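Local structure of N-acetylcysteine deacetylase (1YSJ) at residues A[39-44]-A[52-57]. The protein probably removes the acetyl group from N-acetylcysteine, as a dinuclear-metal M20-family hydrolase in the breakdown of S-(2-succino)cysteine to cysteine. The protein carries 1 engineered substitution. Sequence-based numbering, arbitrary orientation.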
loop_
_atom_site.group_PDB
_atom_site.type_symbol
_atom_site.label_atom_id
_atom_site.label_comp_id
_atom_site.label_asym_id
_atom_site.label_seq_id
_atom_site.Cartn_x
_atom_site.Cartn_y
_atom_site.Cartn_z
ATOM N N ARG A 39 21.076 33.140 -18.302
ATOM C CA ARG A 39 20.776 33.609 -16.952
ATOM C C ARG A 39 19.382 34.199 -16.818
ATOM O O ARG A 39 18.752 34.055 -15.773
ATOM C CB ARG A 39 21.822 34.607 -16.490
ATOM C CG ARG A 39 23.175 33.987 -16.292
ATOM C CD ARG A 39 24.136 35.012 -15.768
ATOM N NE ARG A 39 25.477 34.456 -15.640
ATOM C CZ ARG A 39 26.467 35.050 -14.988
ATOM N NH1 ARG A 39 26.263 36.220 -14.394
ATOM N NH2 ARG A 39 27.660 34.469 -14.926
ATOM N N ASP A 40 18.904 34.855 -17.874
ATOM C CA ASP A 40 17.535 35.359 -17.910
ATOM C C ASP A 40 16.520 34.222 -17.786
ATOM O O ASP A 40 15.524 34.351 -17.074
ATOM C CB ASP A 40 17.281 36.161 -19.188
ATOM C CG ASP A 40 15.854 36.692 -19.275
ATOM O OD1 ASP A 40 15.238 36.972 -18.225
ATOM O OD2 ASP A 40 15.348 36.831 -20.406
ATOM N N LEU A 41 16.784 33.115 -18.477
ATOM C CA LEU A 41 15.936 31.931 -18.400
ATOM C C LEU A 41 16.035 31.222 -17.047
ATOM O O LEU A 41 15.017 30.843 -16.468
ATOM C CB LEU A 41 16.265 30.960 -19.535
ATOM C CG LEU A 41 16.164 31.486 -20.974
ATOM C CD1 LEU A 41 16.485 30.366 -21.932
ATOM C CD2 LEU A 41 14.796 32.109 -21.297
ATOM N N HIS A 42 17.262 31.058 -16.553
ATOM C CA HIS A 42 17.540 30.423 -15.261
ATOM C C HIS A 42 16.879 31.187 -14.112
ATOM O O HIS A 42 16.380 30.593 -13.155
ATOM C CB HIS A 42 19.056 30.344 -15.040
ATOM C CG HIS A 42 19.457 29.571 -13.822
ATOM N ND1 HIS A 42 19.701 28.215 -13.848
ATOM C CD2 HIS A 42 19.666 29.967 -12.542
ATOM C CE1 HIS A 42 20.032 27.804 -12.636
ATOM N NE2 HIS A 42 20.019 28.848 -11.826
ATOM N N GLU A 43 16.883 32.511 -14.232
ATOM C CA GLU A 43 16.288 33.411 -13.256
ATOM C C GLU A 43 14.763 33.376 -13.281
ATOM O O GLU A 43 14.121 33.586 -12.253
ATOM C CB GLU A 43 16.760 34.828 -13.551
ATOM C CG GLU A 43 16.668 35.792 -12.401
ATOM C CD GLU A 43 17.418 37.074 -12.685
ATOM O OE1 GLU A 43 17.145 38.079 -11.995
ATOM O OE2 GLU A 43 18.278 37.076 -13.601
ATOM N N HIS A 44 14.193 33.131 -14.459
ATOM C CA HIS A 44 12.745 33.079 -14.635
ATOM C C HIS A 44 12.307 31.723 -15.215
ATOM O O HIS A 44 11.846 31.647 -16.358
ATOM C CB HIS A 44 12.276 34.235 -15.524
ATOM C CG HIS A 44 12.733 35.582 -15.053
ATOM N ND1 HIS A 44 12.252 36.172 -13.902
ATOM C CD2 HIS A 44 13.629 36.452 -15.576
ATOM C CE1 HIS A 44 12.830 37.348 -13.740
ATOM N NE2 HIS A 44 13.669 37.542 -14.742
ATOM N N VAL A 52 5.418 30.189 -21.077
ATOM C CA VAL A 52 4.860 31.322 -21.813
ATOM C C VAL A 52 5.911 32.411 -22.042
ATOM O O VAL A 52 6.117 32.861 -23.172
ATOM C CB VAL A 52 3.604 31.894 -21.085
ATOM C CG1 VAL A 52 3.034 33.111 -21.819
ATOM C CG2 VAL A 52 2.533 30.806 -20.946
ATOM N N GLU A 53 6.581 32.813 -20.968
ATOM C CA GLU A 53 7.574 33.880 -21.024
ATOM C C GLU A 53 8.859 33.427 -21.701
ATOM O O GLU A 53 9.505 34.212 -22.394
ATOM C CB GLU A 53 7.877 34.417 -19.620
ATOM C CG GLU A 53 6.726 35.189 -18.974
ATOM C CD GLU A 53 6.198 36.314 -19.849
ATOM O OE1 GLU A 53 7.002 37.165 -20.286
ATOM O OE2 GLU A 53 4.975 36.349 -20.096
ATOM N N THR A 54 9.222 32.163 -21.487
ATOM C CA THR A 54 10.394 31.554 -22.119
ATOM C C THR A 54 10.219 31.539 -23.643
ATOM O O THR A 54 11.120 31.945 -24.380
ATOM C CB THR A 54 10.638 30.124 -21.579
ATOM O OG1 THR A 54 10.628 30.151 -20.144
ATOM C CG2 THR A 54 11.967 29.566 -22.054
ATOM N N THR A 55 9.048 31.094 -24.094
ATOM C CA THR A 55 8.675 31.102 -25.507
ATOM C C THR A 55 8.735 32.523 -26.079
ATOM O O THR A 55 9.210 32.737 -27.194
ATOM C CB THR A 55 7.266 30.509 -25.692
ATOM O OG1 THR A 55 7.276 29.141 -25.272
ATOM C CG2 THR A 55 6.805 30.587 -27.137
ATOM N N LYS A 56 8.258 33.485 -25.297
ATOM C CA LYS A 56 8.275 34.887 -25.685
ATOM C C LYS A 56 9.709 35.400 -25.865
ATOM O O LYS A 56 10.008 36.073 -26.850
ATOM C CB LYS A 56 7.523 35.716 -24.643
ATOM C CG LYS A 56 7.186 37.124 -25.067
ATOM C CD LYS A 56 6.907 38.009 -23.855
ATOM C CE LYS A 56 5.509 37.778 -23.288
ATOM N NZ LYS A 56 4.450 38.326 -24.182
ATOM N N LYS A 57 10.590 35.064 -24.922
ATOM C CA LYS A 57 11.981 35.514 -24.960
ATOM C C LYS A 57 12.749 34.907 -26.128
ATOM O O LYS A 57 13.451 35.622 -26.839
ATOM C CB LYS A 57 12.690 35.212 -23.637
ATOM C CG LYS A 57 12.269 36.123 -22.491
ATOM C CD LYS A 57 12.494 35.468 -21.137
ATOM C CE LYS A 57 12.010 36.375 -20.013
ATOM N NZ LYS A 57 12.224 35.765 -18.672
HETATM O O HOH W 1 11.540 32.954 -18.637
#
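Lys-57 reaches across to Asp-40, Leu-41 and His-44, joining two helices, 28-43 and 52-64, that pack antiparallel as a helical hairpin (170° between the short axes). Its CB points toward the other helix, and the chain, extended beyond CG, carries the ammonium across while its methylenes pack on Leu-41, which is why lysine suits the site. Lys-57 CD lies 3.2 Å from Asp-40 OD2 and 4.1 Å from Leu-41 CD2; CE is near both carboxylate oxygens. Lys-57 NZ forms a salt bridge with Asp-40 OD1 (3.3 Å), its hydrogen bond weak. Asp-40 comes from the opposite direction, its CG anti to the backbone N (chi1 179°), which puts OD1 at NZ and OD2 beside the aliphatic chain. Lys-57 NZ also lies obliquely by the His-44 ring, and a water bridges it to the His-44 carbonyl just past helix 28-43. On the buried side, suited to nonpolar groups, Leu-41 CD2 packs on the Thr-54 methyl CG2 at 3.9 Å, leaving Thr-54 OG1 to bond Glu-46 in the connecting loop. With an alanine at Lys-57, Asp-40 would probably lose this countercharge and the water the ammonium that donates to it. The seam thus pairs a nonpolar contact with a modest, water-assisted electrostatic clasp.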